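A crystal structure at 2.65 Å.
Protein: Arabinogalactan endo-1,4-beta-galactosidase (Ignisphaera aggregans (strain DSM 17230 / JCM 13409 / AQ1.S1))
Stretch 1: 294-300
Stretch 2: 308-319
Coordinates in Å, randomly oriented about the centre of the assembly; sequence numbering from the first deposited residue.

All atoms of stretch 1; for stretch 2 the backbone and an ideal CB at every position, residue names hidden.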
# COMPACT_ATOMS: atom_id res chain seq x y z
N ALA A 294 -0.50 6.71 6.86
CA ALA A 294 0.24 7.95 6.64
C ALA A 294 -0.20 9.03 7.62
O ALA A 294 -1.25 8.92 8.25
CB ALA A 294 0.06 8.43 5.21
N TYR A 295 0.61 10.07 7.73
CA TYR A 295 0.25 11.24 8.52
C TYR A 295 0.94 12.47 7.97
O TYR A 295 1.86 12.37 7.15
CB TYR A 295 0.62 11.04 9.99
CG TYR A 295 -0.28 11.82 10.92
CD1 TYR A 295 -1.56 11.37 11.20
CD2 TYR A 295 0.14 13.00 11.50
CE1 TYR A 295 -2.39 12.07 12.04
CE2 TYR A 295 -0.68 13.71 12.35
CZ TYR A 295 -1.95 13.24 12.62
OH TYR A 295 -2.79 13.94 13.46
N ALA A 296 0.49 13.64 8.42
CA ALA A 296 1.00 14.90 7.91
C ALA A 296 2.22 15.39 8.68
O ALA A 296 2.19 15.47 9.91
CB ALA A 296 -0.09 15.96 7.94
N TRP A 297 3.29 15.70 7.95
CA TRP A 297 4.47 16.32 8.54
C TRP A 297 4.33 17.84 8.51
O TRP A 297 5.14 18.56 9.09
CB TRP A 297 5.74 15.88 7.81
CG TRP A 297 5.76 16.22 6.34
CD1 TRP A 297 5.23 15.48 5.32
CD2 TRP A 297 6.34 17.38 5.72
NE1 TRP A 297 5.44 16.10 4.12
CE2 TRP A 297 6.12 17.27 4.34
CE3 TRP A 297 7.02 18.49 6.21
CZ2 TRP A 297 6.56 18.24 3.43
CZ3 TRP A 297 7.46 19.45 5.32
CH2 TRP A 297 7.22 19.32 3.94
N THR A 298 3.30 18.32 7.82
CA THR A 298 2.99 19.74 7.75
C THR A 298 1.56 19.94 7.25
O THR A 298 0.91 18.98 6.83
CB THR A 298 3.96 20.50 6.82
OG1 THR A 298 3.60 21.89 6.77
CG2 THR A 298 3.92 19.92 5.41
N LEU A 299 1.09 21.18 7.29
CA LEU A 299 -0.27 21.50 6.86
C LEU A 299 -0.22 22.39 5.62
O LEU A 299 -1.25 22.64 4.98
CB LEU A 299 -1.04 22.18 7.99
CG LEU A 299 -2.46 21.75 8.36
CD1 LEU A 299 -2.75 20.28 8.08
CD2 LEU A 299 -2.69 22.04 9.84
N ASP A 300 0.97 22.87 5.28
CA ASP A 300 1.14 23.74 4.13
C ASP A 300 0.92 23.02 2.80
O ASP A 300 0.84 21.79 2.76
CB ASP A 300 2.54 24.37 4.16
CG ASP A 300 2.63 25.55 5.11
OD1 ASP A 300 1.82 25.63 6.05
OD2 ASP A 300 3.52 26.40 4.91
N UNK A 308 -5.71 16.43 1.05
CA UNK A 308 -6.69 15.72 1.87
C UNK A 308 -6.47 16.09 3.33
O UNK A 308 -7.42 16.34 4.08
CB UNK A 308 -6.59 14.21 1.67
N UNK A 309 -5.20 16.12 3.74
CA UNK A 309 -4.81 16.62 5.05
C UNK A 309 -4.62 18.13 4.96
O UNK A 309 -3.51 18.62 4.72
CB UNK A 309 -3.54 15.93 5.55
N UNK A 310 -5.71 18.87 5.15
CA UNK A 310 -5.74 20.29 4.82
C UNK A 310 -5.71 21.23 6.01
O UNK A 310 -4.84 22.10 6.09
CB UNK A 310 -6.99 20.59 3.99
N UNK A 311 -6.66 21.06 6.92
CA UNK A 311 -6.79 21.94 8.07
C UNK A 311 -6.49 21.18 9.36
O UNK A 311 -6.31 19.96 9.34
CB UNK A 311 -8.19 22.55 8.12
N UNK A 312 -6.44 21.91 10.47
CA UNK A 312 -6.24 21.29 11.78
C UNK A 312 -7.36 20.30 12.11
O UNK A 312 -7.28 19.55 13.07
CB UNK A 312 -6.16 22.37 12.86
N UNK A 313 -8.42 20.33 11.30
CA UNK A 313 -9.52 19.38 11.40
C UNK A 313 -9.04 17.93 11.50
O UNK A 313 -9.37 17.23 12.46
CB UNK A 313 -10.45 19.53 10.19
N UNK A 314 -8.27 17.48 10.52
CA UNK A 314 -7.79 16.10 10.51
C UNK A 314 -6.74 15.86 11.59
O UNK A 314 -6.46 14.72 11.96
CB UNK A 314 -7.21 15.75 9.14
N UNK A 315 -6.15 16.94 12.09
CA UNK A 315 -5.09 16.86 13.08
C UNK A 315 -5.62 16.44 14.46
O UNK A 315 -4.90 15.82 15.24
CB UNK A 315 -4.37 18.21 13.18
N UNK A 316 -6.87 16.78 14.76
CA UNK A 316 -7.46 16.43 16.05
C UNK A 316 -8.04 15.02 16.00
O UNK A 316 -8.25 14.40 17.04
CB UNK A 316 -8.54 17.44 16.44
N UNK A 317 -8.30 14.52 14.80
CA UNK A 317 -8.78 13.15 14.62
C UNK A 317 -7.65 12.15 14.79
O UNK A 317 -7.84 11.06 15.34
CB UNK A 317 -9.42 12.98 13.24
N UNK A 318 -6.47 12.51 14.30
CA UNK A 318 -5.33 11.62 14.30
C UNK A 318 -4.69 11.46 15.67
O UNK A 318 -4.02 10.47 15.94
CB UNK A 318 -4.29 12.13 13.30
N UNK A 319 -4.89 12.45 16.53
CA UNK A 319 -4.34 12.42 17.87
C UNK A 319 -2.91 12.92 17.91
O UNK A 319 -2.40 13.28 18.97
CB UNK A 319 -4.41 11.00 18.44

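Position 308 lies beyond the reach of stretch 1, with nothing of it within 5.5 Å of the ideal CB, so the contact places no demand here and many side chains would serve. The deposited residue is Ile308, which takes no part in the contact.

Position 309 is the first to face stretch 1. Its CA-to-CB bond points toward the other stretch, and the ideal CB lies 4.2 Å from Ala296 CB and 5.1 Å from Leu299 CD1. The ring of Tyr295 stands further along, and these surroundings are apolar. Leucine, isoleucine or methionine would suit, and an aromatic ring could span the distance to the tyrosine. The residue is Phe309. Ala296 CB sits over one face of its ring, 3.4 Å from the centroid and only 10° off the normal, a CH-pi contact that the small alanine side chain makes at close range. The edge of the same ring is turned toward the face of Tyr295, with centroids 5.0 Å apart and planes at 77°; Tyr295 CZ and Phe309 CZ approach to 3.7 Å. Leu299 CD1 adds a further apolar contact, 3.8 Å from Phe309 CD1.

At position 310 CA-to-CB points away into free space. There is room for a side chain, so glycine is not required by stretch 1. Gly310 is found, and its backbone makes the contact: its O lies 3.3 Å from Leu299 CG. Position 311 also points away and would accept small or polar residues; it is Ser311, whose carbonyl O accepts a weak hydrogen bond from the backbone N of position 314.

Position 312 lies near the start of a weakly bonded stretch of helix. CA-to-CB points away, yet the ideal CB is 4.6 Å from Leu299 CD2, so a long chain with an aliphatic portion could fold back over the leucine. Lysine, methionine or arginine would do. In Arg312 the end of the side chain does come nearer, and its CD packs 3.6 Å from Leu299 CD2.

Positions 313, 314, 316 and 317 have no ideal CB within 5.5 Å of stretch 1, which leaves their choice open. They carry Asp313, Leu314, Val316 and Lys317.

At position 315 CA-to-CB runs sideways, with the ideal CB 4.6 Å from Tyr295 OH and 5.4 Å from Leu299 CD2. Residues of medium length, polar or apolar, could pass alongside. Glu315 does so in an extended t, t conformation, its CG 4.3 Å from Tyr295 OH. Tyr295 OH also comes within 3.3 Å of Glu315 O, but the angle is too poor for a hydrogen bond.

Position 318 is the one where stretch 1 itself leaves no room for a CB. CA-to-CB points toward stretch 1, and an ideal CB would clash with Tyr295 CE1 at 2.3 Å. Only glycine fits, and Gly318 lets its CA approach the tyrosine ring at the edge, 3.5 Å from Tyr295 OH.

Position 319 leaves the helix with positive phi (84°). A CB there would be jammed against the preceding carbonyl O, which again calls for glycine: Gly319.

Stretch 2 308-319: IFGSRDLEVKGG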
# COMPACT_ATOMS: atom_id res chain seq x y z
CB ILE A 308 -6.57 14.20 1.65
CG1 ILE A 308 -7.27 13.82 0.34
CG2 ILE A 308 -7.19 13.43 2.81
CD1 ILE A 308 -6.72 12.58 -0.31
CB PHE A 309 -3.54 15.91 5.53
CG PHE A 309 -3.49 15.65 7.02
CD1 PHE A 309 -3.78 16.65 7.93
CD2 PHE A 309 -3.17 14.39 7.50
CE1 PHE A 309 -3.73 16.40 9.30
CE2 PHE A 309 -3.12 14.14 8.86
CZ PHE A 309 -3.40 15.15 9.76
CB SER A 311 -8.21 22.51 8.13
OG SER A 311 -9.17 21.48 8.02
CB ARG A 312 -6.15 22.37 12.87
CG ARG A 312 -4.77 23.01 13.04
CD ARG A 312 -4.52 24.15 12.05
NE ARG A 312 -3.31 24.90 12.38
CZ ARG A 312 -2.88 25.97 11.72
NH1 ARG A 312 -3.56 26.43 10.68
NH2 ARG A 312 -1.77 26.59 12.11
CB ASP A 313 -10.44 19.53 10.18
CG ASP A 313 -11.42 18.38 10.03
OD1 ASP A 313 -11.89 17.85 11.05
OD2 ASP A 313 -11.73 18.02 8.87
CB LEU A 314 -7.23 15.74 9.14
CG LEU A 314 -8.28 15.37 8.08
CD1 LEU A 314 -9.03 16.61 7.61
CD2 LEU A 314 -7.63 14.65 6.91
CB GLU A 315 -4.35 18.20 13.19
CG GLU A 315 -3.16 18.20 14.13
CD GLU A 315 -2.46 19.54 14.23
OE1 GLU A 315 -3.16 20.57 14.40
OE2 GLU A 315 -1.22 19.58 14.14
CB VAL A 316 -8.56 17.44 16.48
CG1 VAL A 316 -8.06 18.87 16.36
CG2 VAL A 316 -9.85 17.25 15.68
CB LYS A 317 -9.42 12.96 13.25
CG LYS A 317 -10.65 13.81 12.99
CD LYS A 317 -11.27 13.43 11.65
CE LYS A 317 -12.44 14.33 11.29
NZ LYS A 317 -13.05 13.93 9.99
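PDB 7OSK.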